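RNA-dependent RNA Polymerase (Bombyx mori cytoplasmic polyhedrosis virus, PDB 6TZ0) catalyses RNA-directed RNA synthesis, transcribing the viral double-stranded genome into plus strands and probably also making the complementary minus strands after core assembly. Local coordinates at residues 357-361 with 549-554; 362-366 with 705-710; 559-563 with 641-647; 616-620 with 632-638; 99-104 with 346-352. All coordinates share one frame; numbering follows the deposited sequence.

Contact 1 (357-361 with 549-554); sequences VFPRI and AGMDAS
R360 and A553 join the two backbones at the tight end of this contact. The amide N of R360 gives a fairly straight bond (162° at the hydrogen) to A553 O, 3.0 Å away. The same carbonyl receives the CA-H of P359, with CA 3.6 Å from A553 O. Beside them the methyl CB of A553 points at the loop and comes within 3.4 Å of F358 O. A small alanine suits this place, because the CA atoms of P359 and A553 are only 4.4 Å apart. Outside the pair, the chain of Viral structural protein 4 packs on F358 and P359.

Residues 549-554 follow strand 541-548 and finish polymerase motif A of the palm, in which G550 and D552 bind UTP; residues 357-361 are the loop that leaves helix 349-356.

The other end is looser and nearer solvent, A549 being exposed. There the R360 chain runs extended from CG to NE and carries its guanidinium back to motif A. NH2 meets A549 O at 2.5 Å, a length that is doubtful at this resolution, with a bent angle of 130°. The oxygen lies near the guanidinium plane, yet the nitrogen stands above the carbonyl plane, away from the lone pairs. S554 OG is 3.9 Å from R360 NE and instead donates to G550 O, tying the turn to itself.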
# COMPACT_ATOMS: atom_id res chain seq x y z
N VAL A 357 -13.35 5.89 -2.00
CA VAL A 357 -12.68 6.48 -0.86
C VAL A 357 -13.59 7.38 -0.03
O VAL A 357 -13.14 7.96 0.96
CB VAL A 357 -11.41 7.24 -1.34
CG1 VAL A 357 -11.75 8.59 -1.95
CG2 VAL A 357 -10.29 7.30 -0.29
N PHE A 358 -14.86 7.50 -0.38
CA PHE A 358 -15.74 8.37 0.40
C PHE A 358 -16.21 7.63 1.65
O PHE A 358 -16.64 6.48 1.55
CB PHE A 358 -16.95 8.80 -0.43
CG PHE A 358 -17.71 9.96 0.16
CD1 PHE A 358 -17.32 11.26 -0.11
CD2 PHE A 358 -18.78 9.75 1.00
CE1 PHE A 358 -18.01 12.33 0.43
CE2 PHE A 358 -19.46 10.82 1.56
CZ PHE A 358 -19.08 12.10 1.26
N PRO A 359 -16.15 8.25 2.82
CA PRO A 359 -16.47 7.54 4.06
C PRO A 359 -17.96 7.30 4.23
O PRO A 359 -18.79 7.99 3.66
CB PRO A 359 -15.94 8.47 5.15
CG PRO A 359 -16.03 9.80 4.55
CD PRO A 359 -15.73 9.64 3.09
N ARG A 360 -18.29 6.31 5.06
CA ARG A 360 -19.68 5.97 5.29
C ARG A 360 -19.88 5.40 6.69
O ARG A 360 -18.93 4.98 7.35
CB ARG A 360 -20.18 4.98 4.24
CG ARG A 360 -19.47 3.65 4.23
CD ARG A 360 -20.10 2.81 3.15
NE ARG A 360 -19.56 1.47 3.08
CZ ARG A 360 -20.07 0.53 2.29
NH1 ARG A 360 -21.12 0.80 1.53
NH2 ARG A 360 -19.53 -0.68 2.26
N ILE A 361 -21.12 5.52 7.16
CA ILE A 361 -21.53 5.10 8.49
C ILE A 361 -22.57 3.99 8.40
O ILE A 361 -23.61 4.16 7.78
CB ILE A 361 -22.17 6.27 9.25
CG1 ILE A 361 -21.10 7.12 9.92
CG2 ILE A 361 -23.18 5.76 10.27
CD1 ILE A 361 -21.42 8.59 9.92
N ALA A 549 -18.14 -5.40 3.72
CA ALA A 549 -18.19 -4.59 2.50
C ALA A 549 -17.62 -3.21 2.78
O ALA A 549 -18.20 -2.43 3.53
CB ALA A 549 -19.63 -4.49 2.00
N GLY A 550 -16.47 -2.91 2.17
CA GLY A 550 -15.91 -1.57 2.22
C GLY A 550 -15.38 -1.17 3.58
O GLY A 550 -15.97 -0.32 4.25
N MET A 551 -14.27 -1.78 4.00
CA MET A 551 -13.85 -1.62 5.38
C MET A 551 -13.10 -0.31 5.61
O MET A 551 -13.27 0.32 6.66
CB MET A 551 -12.99 -2.81 5.81
CG MET A 551 -12.73 -2.85 7.30
SD MET A 551 -11.90 -4.33 7.88
CE MET A 551 -11.80 -3.98 9.63
N ASP A 552 -12.29 0.13 4.64
CA ASP A 552 -11.52 1.36 4.82
C ASP A 552 -12.40 2.60 4.87
O ASP A 552 -12.06 3.57 5.55
CB ASP A 552 -10.49 1.53 3.71
CG ASP A 552 -9.29 0.64 3.89
OD1 ASP A 552 -8.98 0.31 5.05
OD2 ASP A 552 -8.66 0.28 2.88
N ALA A 553 -13.53 2.58 4.18
CA ALA A 553 -14.48 3.67 4.29
C ALA A 553 -15.36 3.55 5.52
O ALA A 553 -16.02 4.53 5.89
CB ALA A 553 -15.35 3.74 3.04
N SER A 554 -15.39 2.39 6.16
CA SER A 554 -16.26 2.17 7.31
C SER A 554 -15.60 2.49 8.64
O SER A 554 -16.31 2.76 9.61
CB SER A 554 -16.74 0.71 7.34
OG SER A 554 -17.53 0.40 6.21

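Contact 2 (362-366 with 705-710); sequences EQRLV and NESGFA
R364 sets its CG between the backbone N and the carbonyl carbon (chi1 54°) and bends again at chi3, while E706 folds at chi2 (-80°); together these turns lay guanidinium and carboxylate one over the other, their planes 8° apart. E706 OE2 sits above the centre of the guanidinium, 3.2 Å from R364 CZ. None of the N-H groups points at it, and the salt bridge, with R364 NH1 3.4 Å from E706 OE2, rests on charge alone. At the edge of the same group NH1 makes a weak bond to N705 O, also 3.4 Å long.

At the end of helix 690-705 the chain leaves through a Schellman motif at G708 before entering strand 711-716, the helix-turn-strand of polymerase motif D in the palm. Glycine suits the positive phi there, where a CB would press on the preceding carbonyl oxygen. Its CA-H also faces E362 O, with G708 CA 3.5 Å from that oxygen.

Around this centre the contacts are mostly carbon against backbone oxygen. Q363, bent at chi2, lays CB 3.3 Å from N705 O and CG 3.4 Å from F709 O. V366 turns CG2 to S707 O at 3.5 Å. F709 points the other way, packing on M551 and S554 of motif A.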
# COMPACT_ATOMS: atom_id res chain seq x y z
N GLU A 362 -22.30 2.87 9.07
CA GLU A 362 -23.22 1.74 9.03
C GLU A 362 -23.62 1.21 10.40
O GLU A 362 -22.80 1.17 11.32
CB GLU A 362 -22.60 0.60 8.22
CG GLU A 362 -22.04 1.01 6.87
CD GLU A 362 -23.12 1.26 5.85
OE1 GLU A 362 -23.90 0.32 5.56
OE2 GLU A 362 -23.20 2.39 5.33
N GLN A 363 -24.90 0.86 10.52
CA GLN A 363 -25.51 0.22 11.71
C GLN A 363 -25.70 1.03 13.00
O GLN A 363 -26.78 1.05 13.57
CB GLN A 363 -24.89 -1.16 12.02
CG GLN A 363 -24.58 -2.02 10.80
CD GLN A 363 -25.74 -2.89 10.39
OE1 GLN A 363 -26.81 -2.83 10.99
NE2 GLN A 363 -25.54 -3.70 9.37
N ARG A 364 -24.63 1.66 13.46
CA ARG A 364 -24.63 2.38 14.74
C ARG A 364 -23.32 3.13 14.96
O ARG A 364 -22.30 2.85 14.34
CB ARG A 364 -24.85 1.49 15.96
CG ARG A 364 -23.93 0.34 16.09
CD ARG A 364 -24.44 -0.46 17.25
NE ARG A 364 -25.87 -0.70 17.10
CZ ARG A 364 -26.41 -1.66 16.35
NH1 ARG A 364 -25.64 -2.49 15.67
NH2 ARG A 364 -27.73 -1.78 16.29
N LEU A 365 -23.37 4.03 15.93
CA LEU A 365 -22.23 4.88 16.25
C LEU A 365 -21.36 4.24 17.31
O LEU A 365 -21.85 3.63 18.26
CB LEU A 365 -22.72 6.24 16.73
CG LEU A 365 -23.59 6.99 15.73
CD1 LEU A 365 -24.13 8.23 16.37
CD2 LEU A 365 -22.78 7.33 14.50
N VAL A 366 -20.05 4.38 17.15
CA VAL A 366 -19.07 3.86 18.09
C VAL A 366 -18.68 4.98 19.04
O VAL A 366 -18.36 6.09 18.61
CB VAL A 366 -17.84 3.30 17.34
CG1 VAL A 366 -16.78 2.84 18.30
CG2 VAL A 366 -18.27 2.15 16.46
N ASN A 705 -21.51 -5.95 13.52
CA ASN A 705 -22.47 -4.89 13.23
C ASN A 705 -22.46 -3.81 14.30
O ASN A 705 -22.66 -2.63 14.00
CB ASN A 705 -23.87 -5.48 13.09
CG ASN A 705 -23.98 -6.41 11.91
OD1 ASN A 705 -23.40 -6.17 10.86
ND2 ASN A 705 -24.72 -7.50 12.08
N GLU A 706 -22.25 -4.20 15.56
CA GLU A 706 -22.12 -3.27 16.67
C GLU A 706 -20.85 -2.43 16.60
O GLU A 706 -20.78 -1.39 17.26
CB GLU A 706 -22.15 -4.02 18.00
CG GLU A 706 -23.50 -4.56 18.42
CD GLU A 706 -24.38 -3.50 19.04
OE1 GLU A 706 -23.84 -2.60 19.71
OE2 GLU A 706 -25.62 -3.56 18.86
N SER A 707 -19.86 -2.86 15.83
CA SER A 707 -18.61 -2.13 15.68
C SER A 707 -18.63 -1.16 14.51
O SER A 707 -17.62 -0.52 14.24
CB SER A 707 -17.45 -3.11 15.51
OG SER A 707 -16.24 -2.42 15.33
N GLY A 708 -19.76 -1.04 13.83
CA GLY A 708 -19.88 -0.08 12.76
C GLY A 708 -19.54 -0.59 11.38
O GLY A 708 -19.09 0.19 10.53
N PHE A 709 -19.75 -1.87 11.11
CA PHE A 709 -19.48 -2.43 9.80
C PHE A 709 -20.74 -3.09 9.26
O PHE A 709 -21.62 -3.50 10.02
CB PHE A 709 -18.36 -3.46 9.85
CG PHE A 709 -17.07 -2.91 10.37
CD1 PHE A 709 -16.31 -2.04 9.62
CD2 PHE A 709 -16.59 -3.31 11.61
CE1 PHE A 709 -15.12 -1.54 10.10
CE2 PHE A 709 -15.40 -2.82 12.09
CZ PHE A 709 -14.66 -1.94 11.33
N ALA A 710 -20.83 -3.16 7.94
CA ALA A 710 -21.87 -3.93 7.27
C ALA A 710 -21.26 -5.23 6.78
O ALA A 710 -20.18 -5.23 6.17
CB ALA A 710 -22.48 -3.15 6.11

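Contact 3 (559-563 with 641-647); sequences TKDIY and RADTSTH
Y563 and H647 form an offset edge-to-face pair: the edge of the imidazole is turned toward the phenol face, with ring centroids 5.0 Å apart and planes at 63°. H647 CD2 is the leading atom, 3.5 Å from Y563 CB. The CA-H of H647 adds a CH-pi contact over the ring, its CA 4.3 Å from the Y563 centroid. Both side chains hold CG anti to the backbone N (chi1 -176° and 178°), which carries each ring toward the other helix. K560 bends at chi2 and brings CD within 3.9 Å of H647 NE2.

Helix 644-665 is the helix of polymerase motif B, and helix 557-573 follows motif A in the palm, so the pair ties these two elements together near the UTP-binding D552.

Farther out, Y563 OH is anchored by P503 O. Histidine suits its place because the flat imidazole can offer an edge to Y563 and still stack with Y637. K560 and R641 come from opposite directions, K560 NZ 3.1 Å from R641 NH1, consistent with their sharing E612: a salt bridge for R641, a long, weak ion pair for K560. D643, at the N-cap position, accepts the H647 amide through its carbonyl.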
# COMPACT_ATOMS: atom_id res chain seq x y z
N THR A 559 -13.63 4.36 15.63
CA THR A 559 -13.18 2.99 15.39
C THR A 559 -11.66 2.92 15.41
O THR A 559 -11.09 1.92 15.87
CB THR A 559 -13.75 2.50 14.06
OG1 THR A 559 -15.17 2.65 14.08
CG2 THR A 559 -13.44 1.04 13.84
N LYS A 560 -10.99 3.97 14.94
CA LYS A 560 -9.54 4.08 15.08
C LYS A 560 -9.12 4.15 16.54
O LYS A 560 -8.05 3.64 16.92
CB LYS A 560 -9.06 5.32 14.31
CG LYS A 560 -7.59 5.63 14.45
CD LYS A 560 -6.72 4.64 13.72
CE LYS A 560 -5.27 4.89 14.05
NZ LYS A 560 -4.87 6.26 13.67
N ASP A 561 -9.97 4.73 17.39
CA ASP A 561 -9.63 4.83 18.81
C ASP A 561 -9.56 3.48 19.52
O ASP A 561 -8.85 3.37 20.53
CB ASP A 561 -10.64 5.74 19.50
CG ASP A 561 -10.07 6.44 20.71
OD1 ASP A 561 -8.88 6.22 21.03
OD2 ASP A 561 -10.80 7.23 21.34
N ILE A 562 -10.21 2.43 18.99
CA ILE A 562 -10.13 1.09 19.60
C ILE A 562 -8.72 0.54 19.50
O ILE A 562 -8.16 0.03 20.48
CB ILE A 562 -11.15 0.14 18.93
CG1 ILE A 562 -12.58 0.61 19.16
CG2 ILE A 562 -11.00 -1.28 19.46
CD1 ILE A 562 -13.60 -0.18 18.40
N TYR A 563 -8.11 0.64 18.32
CA TYR A 563 -6.71 0.27 18.15
C TYR A 563 -5.79 1.24 18.88
O TYR A 563 -4.71 0.84 19.34
CB TYR A 563 -6.40 0.22 16.66
CG TYR A 563 -5.02 -0.25 16.25
CD1 TYR A 563 -4.69 -1.59 16.26
CD2 TYR A 563 -4.06 0.66 15.81
CE1 TYR A 563 -3.44 -2.02 15.87
CE2 TYR A 563 -2.81 0.23 15.42
CZ TYR A 563 -2.50 -1.11 15.46
OH TYR A 563 -1.26 -1.53 15.07
N ARG A 641 -0.58 3.81 4.19
CA ARG A 641 -0.02 4.12 5.49
C ARG A 641 0.82 2.93 5.96
O ARG A 641 0.80 1.85 5.37
CB ARG A 641 -1.18 4.43 6.43
CG ARG A 641 -0.89 5.20 7.67
CD ARG A 641 -2.19 5.49 8.37
NE ARG A 641 -1.99 6.16 9.63
CZ ARG A 641 -2.98 6.50 10.45
NH1 ARG A 641 -2.71 7.11 11.59
NH2 ARG A 641 -4.23 6.21 10.13
N ALA A 642 1.60 3.14 7.02
CA ALA A 642 2.48 2.08 7.50
C ALA A 642 1.69 0.97 8.18
O ALA A 642 1.93 -0.22 7.93
CB ALA A 642 3.54 2.64 8.43
N ASP A 643 0.72 1.33 9.02
CA ASP A 643 -0.04 0.38 9.82
C ASP A 643 -1.39 0.03 9.21
O ASP A 643 -2.35 -0.17 9.95
CB ASP A 643 -0.21 0.91 11.24
CG ASP A 643 -0.87 2.28 11.30
OD1 ASP A 643 -1.13 2.89 10.24
OD2 ASP A 643 -1.13 2.75 12.42
N THR A 644 -1.50 -0.05 7.89
CA THR A 644 -2.84 -0.21 7.31
C THR A 644 -3.36 -1.64 7.42
O THR A 644 -4.52 -1.85 7.78
CB THR A 644 -2.86 0.30 5.87
OG1 THR A 644 -4.14 0.03 5.29
CG2 THR A 644 -1.72 -0.28 5.01
N SER A 645 -2.53 -2.64 7.13
CA SER A 645 -3.01 -4.01 7.21
C SER A 645 -3.05 -4.50 8.65
O SER A 645 -3.97 -5.24 9.02
CB SER A 645 -2.12 -4.91 6.35
OG SER A 645 -2.50 -6.27 6.45
N THR A 646 -2.08 -4.07 9.46
CA THR A 646 -2.02 -4.49 10.85
C THR A 646 -3.19 -3.95 11.66
O THR A 646 -3.64 -4.64 12.57
CB THR A 646 -0.72 -4.03 11.50
OG1 THR A 646 -0.67 -2.60 11.54
CG2 THR A 646 0.47 -4.54 10.73
N HIS A 647 -3.69 -2.76 11.32
CA HIS A 647 -4.84 -2.20 12.02
C HIS A 647 -6.07 -3.09 11.87
O HIS A 647 -6.68 -3.48 12.87
CB HIS A 647 -5.15 -0.80 11.49
CG HIS A 647 -6.34 -0.17 12.13
ND1 HIS A 647 -7.62 -0.36 11.66
CD2 HIS A 647 -6.46 0.64 13.20
CE1 HIS A 647 -8.47 0.31 12.41
NE2 HIS A 647 -7.79 0.93 13.36

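Contact 4 (616-620 with 632-638); sequences SQTST and NAEGTYP
T618 meets E634 through OG1; through its methyl it meets the carbonyl of T636 and the ring of P638. Its hydroxyl donates to E634 OE2 over 3.2 Å, approaching on the anti side of that oxygen and 31° out of the carboxylate plane. The other branch, CG2, stands anti to the backbone N and lies 3.7 Å from P638 CG and 3.3 Å from T636 O. A threonine suits this place because one residue serves a carboxylate and an apolar ring at once. S619 turns its hydroxyl beside its own backbone N (chi1 -63°) and gives it to N632 O at 3.1 Å, from above the carbonyl plane.

The two segments flank the beta hairpin of strands 620-624 and 628-631, at the edge of a mixed sheet that also holds strand 474-477; residues 632-638 then run on toward the helix of polymerase motif B. G635 takes a positive phi, where a side chain would press on the carbonyl before it.

Other polar groups are satisfied from outside. N632 ND2 and T636 OG1 both bond to V357 O, which thus accepts two donors, and P638 O is bonded by S490. The chain of Viral structural protein 4 takes up more: its L541 O bonds S616 OG, its H542 makes a weak bond to E634 OE1, and its T501 O is a weak, competing acceptor for the S619 hydroxyl. D495 of that chain also lies close to E634 OE1, so H542 may offset some negative charge. Q617 presents NE2 to the aliphatic part of E634, 3.4 Å from CG.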
# COMPACT_ATOMS: atom_id res chain seq x y z
N SER A 616 -5.24 13.68 13.94
CA SER A 616 -5.62 12.71 12.92
C SER A 616 -6.37 13.41 11.80
O SER A 616 -7.40 14.05 12.04
CB SER A 616 -6.48 11.61 13.53
OG SER A 616 -7.71 12.14 13.98
N GLN A 617 -5.85 13.30 10.59
CA GLN A 617 -6.49 13.85 9.41
C GLN A 617 -6.31 12.86 8.27
O GLN A 617 -5.18 12.59 7.85
CB GLN A 617 -5.90 15.21 9.03
CG GLN A 617 -6.68 15.91 7.97
CD GLN A 617 -7.99 16.43 8.49
OE1 GLN A 617 -8.05 17.05 9.54
NE2 GLN A 617 -9.07 16.15 7.77
N THR A 618 -7.42 12.34 7.76
CA THR A 618 -7.40 11.27 6.77
C THR A 618 -7.52 11.78 5.34
O THR A 618 -6.92 11.20 4.44
CB THR A 618 -8.53 10.28 7.08
OG1 THR A 618 -8.42 9.84 8.43
CG2 THR A 618 -8.47 9.06 6.19
N SER A 619 -8.20 12.92 5.15
CA SER A 619 -8.78 13.33 3.87
C SER A 619 -7.74 13.51 2.78
O SER A 619 -6.86 14.38 2.87
CB SER A 619 -9.55 14.63 4.06
OG SER A 619 -10.64 14.45 4.94
N THR A 620 -7.85 12.69 1.75
CA THR A 620 -6.95 12.77 0.61
C THR A 620 -7.37 13.89 -0.32
O THR A 620 -8.56 14.19 -0.48
CB THR A 620 -6.95 11.45 -0.16
OG1 THR A 620 -8.28 11.16 -0.60
CG2 THR A 620 -6.48 10.33 0.74
N ASN A 632 -11.46 15.20 0.10
CA ASN A 632 -12.39 14.16 0.52
C ASN A 632 -12.98 14.53 1.88
O ASN A 632 -12.45 15.35 2.60
CB ASN A 632 -11.66 12.82 0.59
CG ASN A 632 -12.60 11.64 0.69
OD1 ASN A 632 -13.81 11.80 0.65
ND2 ASN A 632 -12.04 10.46 0.84
N ALA A 633 -14.11 13.90 2.21
CA ALA A 633 -14.57 13.96 3.58
C ALA A 633 -13.69 13.07 4.46
O ALA A 633 -12.96 12.21 3.98
CB ALA A 633 -16.03 13.54 3.69
N GLU A 634 -13.77 13.30 5.77
CA GLU A 634 -12.84 12.68 6.70
C GLU A 634 -13.50 11.48 7.38
O GLU A 634 -14.72 11.41 7.49
CB GLU A 634 -12.38 13.72 7.73
CG GLU A 634 -11.05 13.43 8.42
CD GLU A 634 -11.20 12.62 9.68
OE1 GLU A 634 -12.27 12.74 10.32
OE2 GLU A 634 -10.27 11.86 10.04
N GLY A 635 -12.68 10.53 7.80
CA GLY A 635 -13.20 9.35 8.47
C GLY A 635 -13.12 8.11 7.61
O GLY A 635 -13.94 7.20 7.74
N THR A 636 -12.15 8.08 6.72
CA THR A 636 -11.82 6.92 5.93
C THR A 636 -10.59 6.31 6.61
O THR A 636 -10.25 6.70 7.73
CB THR A 636 -11.61 7.35 4.47
OG1 THR A 636 -12.63 8.30 4.14
CG2 THR A 636 -11.79 6.21 3.48
N TYR A 637 -9.95 5.33 5.99
CA TYR A 637 -8.64 4.92 6.44
C TYR A 637 -7.68 5.02 5.26
O TYR A 637 -8.01 4.54 4.17
CB TYR A 637 -8.66 3.50 7.00
CG TYR A 637 -7.48 3.21 7.87
CD1 TYR A 637 -7.43 3.69 9.17
CD2 TYR A 637 -6.38 2.52 7.38
CE1 TYR A 637 -6.35 3.45 9.97
CE2 TYR A 637 -5.29 2.29 8.18
CZ TYR A 637 -5.27 2.75 9.47
OH TYR A 637 -4.18 2.52 10.26
N PRO A 638 -6.51 5.64 5.44
CA PRO A 638 -5.74 6.11 4.26
C PRO A 638 -5.17 5.01 3.40
O PRO A 638 -5.07 5.18 2.18
CB PRO A 638 -4.63 6.96 4.90
CG PRO A 638 -5.16 7.34 6.24
CD PRO A 638 -5.96 6.17 6.69

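Contact 5 (99-104 with 346-352); sequences HKYDYL and ATLTELS
Y103 and T347 stand at about a right angle, the tyrosine ring bringing CD1 against the fork of the threonine. CD1 of Y103 is 3.5 Å from T347 CG2 and 3.3 Å from T347 OG1. T347 holds OG1 between its backbone N and carbonyl carbon (chi1 46°), and from there the hydroxyl donates to D102 O. That bond is 3.0 Å long and lies in the carbonyl plane, with a C=O...donor angle of 153°. A threonine thus offers a donor to the backbone and a methyl to the ring.

L351 covers the same carbonyl from the helix, with CB 3.3 Å and CD1 3.5 Å from D102 O. L132 of helix 121-134 packs on both T347 and L351, and Y103 reaches close to R485, a residue that binds UTP. The contact therefore seats a loop of the N-terminal region on the first turn of helix 349-356 in the polymerase region.

H99 lies with its ring edge toward L351 O, NE2 3.7 Å away near the ring plane, while ND1 is held by K96 O. The approach of D102 OD1 to L351 O, 3.0 Å, is doubtful at this resolution. The sounder chemistry is that of D102 O, a backbone acceptor satisfied by the T347 hydroxyl beneath leucine carbons; a positively charged H99, if it occurs, could steady the nearby D102 carboxylate.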
# COMPACT_ATOMS: atom_id res chain seq x y z
N HIS A 99 -24.97 10.27 -9.06
CA HIS A 99 -24.83 10.24 -10.50
C HIS A 99 -24.72 8.79 -10.94
O HIS A 99 -24.01 8.00 -10.32
CB HIS A 99 -23.64 11.08 -10.99
CG HIS A 99 -22.31 10.60 -10.52
ND1 HIS A 99 -21.80 10.90 -9.28
CD2 HIS A 99 -21.36 9.86 -11.14
CE1 HIS A 99 -20.60 10.35 -9.15
NE2 HIS A 99 -20.31 9.71 -10.26
N LYS A 100 -25.46 8.46 -12.01
CA LYS A 100 -25.74 7.06 -12.32
C LYS A 100 -24.50 6.34 -12.84
O LYS A 100 -24.27 5.18 -12.49
CB LYS A 100 -26.88 6.99 -13.33
CG LYS A 100 -27.30 5.58 -13.69
CD LYS A 100 -28.51 5.57 -14.60
CE LYS A 100 -29.76 5.99 -13.84
NZ LYS A 100 -30.10 5.00 -12.78
N TYR A 101 -23.70 7.00 -13.67
CA TYR A 101 -22.63 6.33 -14.38
C TYR A 101 -21.28 6.76 -13.83
O TYR A 101 -21.04 7.96 -13.64
CB TYR A 101 -22.71 6.62 -15.88
CG TYR A 101 -24.00 6.16 -16.48
CD1 TYR A 101 -24.23 4.82 -16.73
CD2 TYR A 101 -25.01 7.07 -16.78
CE1 TYR A 101 -25.42 4.39 -17.26
CE2 TYR A 101 -26.20 6.65 -17.31
CZ TYR A 101 -26.40 5.31 -17.56
OH TYR A 101 -27.59 4.88 -18.10
N ASP A 102 -20.41 5.79 -13.56
CA ASP A 102 -19.03 6.05 -13.19
C ASP A 102 -18.06 5.63 -14.27
O ASP A 102 -16.85 5.79 -14.10
CB ASP A 102 -18.69 5.33 -11.88
CG ASP A 102 -19.41 5.90 -10.69
OD1 ASP A 102 -19.75 7.10 -10.72
OD2 ASP A 102 -19.64 5.16 -9.72
N TYR A 103 -18.55 5.07 -15.37
CA TYR A 103 -17.70 4.50 -16.39
C TYR A 103 -18.20 4.96 -17.76
O TYR A 103 -19.10 5.80 -17.86
CB TYR A 103 -17.65 2.97 -16.25
CG TYR A 103 -16.91 2.50 -15.01
CD1 TYR A 103 -15.54 2.32 -15.04
CD2 TYR A 103 -17.57 2.29 -13.82
CE1 TYR A 103 -14.85 1.92 -13.92
CE2 TYR A 103 -16.90 1.90 -12.68
CZ TYR A 103 -15.53 1.71 -12.74
OH TYR A 103 -14.84 1.31 -11.63
N LEU A 104 -17.59 4.42 -18.81
CA LEU A 104 -17.84 4.89 -20.17
C LEU A 104 -19.19 4.38 -20.66
O LEU A 104 -19.39 3.17 -20.84
CB LEU A 104 -16.70 4.43 -21.08
CG LEU A 104 -16.46 4.94 -22.50
CD1 LEU A 104 -17.18 4.11 -23.52
CD2 LEU A 104 -16.93 6.38 -22.63
N ALA A 346 -11.11 0.67 -15.59
CA ALA A 346 -10.49 1.98 -15.40
C ALA A 346 -11.25 3.06 -16.13
O ALA A 346 -11.57 2.91 -17.31
CB ALA A 346 -9.05 2.00 -15.89
N THR A 347 -11.50 4.17 -15.43
CA THR A 347 -11.97 5.42 -16.02
C THR A 347 -11.31 6.58 -15.29
O THR A 347 -10.27 6.42 -14.64
CB THR A 347 -13.49 5.56 -15.99
OG1 THR A 347 -13.99 5.19 -14.70
CG2 THR A 347 -14.15 4.78 -17.12
N LEU A 348 -11.89 7.77 -15.45
CA LEU A 348 -11.47 8.95 -14.71
C LEU A 348 -11.68 8.73 -13.22
O LEU A 348 -12.74 8.28 -12.79
CB LEU A 348 -12.26 10.17 -15.16
CG LEU A 348 -12.15 10.71 -16.59
CD1 LEU A 348 -13.15 11.83 -16.77
CD2 LEU A 348 -10.75 11.18 -16.91
N THR A 349 -10.67 9.09 -12.43
CA THR A 349 -10.75 8.90 -10.99
C THR A 349 -11.70 9.86 -10.30
O THR A 349 -12.10 9.60 -9.16
CB THR A 349 -9.36 9.01 -10.38
OG1 THR A 349 -9.45 8.95 -8.95
CG2 THR A 349 -8.73 10.29 -10.80
N GLU A 350 -12.10 10.95 -10.97
CA GLU A 350 -13.16 11.79 -10.44
C GLU A 350 -14.50 11.07 -10.43
O GLU A 350 -15.38 11.40 -9.64
CB GLU A 350 -13.28 13.08 -11.24
CG GLU A 350 -12.07 13.99 -11.26
CD GLU A 350 -11.12 13.69 -12.41
OE1 GLU A 350 -11.41 12.77 -13.19
OE2 GLU A 350 -10.11 14.40 -12.55
N LEU A 351 -14.67 10.08 -11.31
CA LEU A 351 -15.92 9.34 -11.37
C LEU A 351 -15.98 8.22 -10.35
O LEU A 351 -17.05 7.91 -9.83
CB LEU A 351 -16.13 8.77 -12.78
CG LEU A 351 -16.41 9.78 -13.89
CD1 LEU A 351 -16.43 9.08 -15.23
CD2 LEU A 351 -17.72 10.48 -13.64
N SER A 352 -14.84 7.60 -10.04
CA SER A 352 -14.79 6.49 -9.10
C SER A 352 -14.36 6.90 -7.71
O SER A 352 -14.31 6.06 -6.81
CB SER A 352 -13.84 5.41 -9.62
OG SER A 352 -13.72 4.35 -8.69

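From the N terminus, contact 5 comes first: it closes a long loop between the N-terminal region and the start of helix 349-356, and is complete before the others open. Contacts 1 and 2 both start in the loop after that helix and cross, since 549-554 comes before 705-710; they tie the loop to motifs A and D of the palm and touch through the A549–A710 backbone pairing. Contact 3 is nested inside contact 2, joining helix 557-573 to the motif B helix, and contact 4 is nested inside contact 3, closing the base of a hairpin. V357 links contacts 1 and 4, and Y637 links contacts 3 and 4.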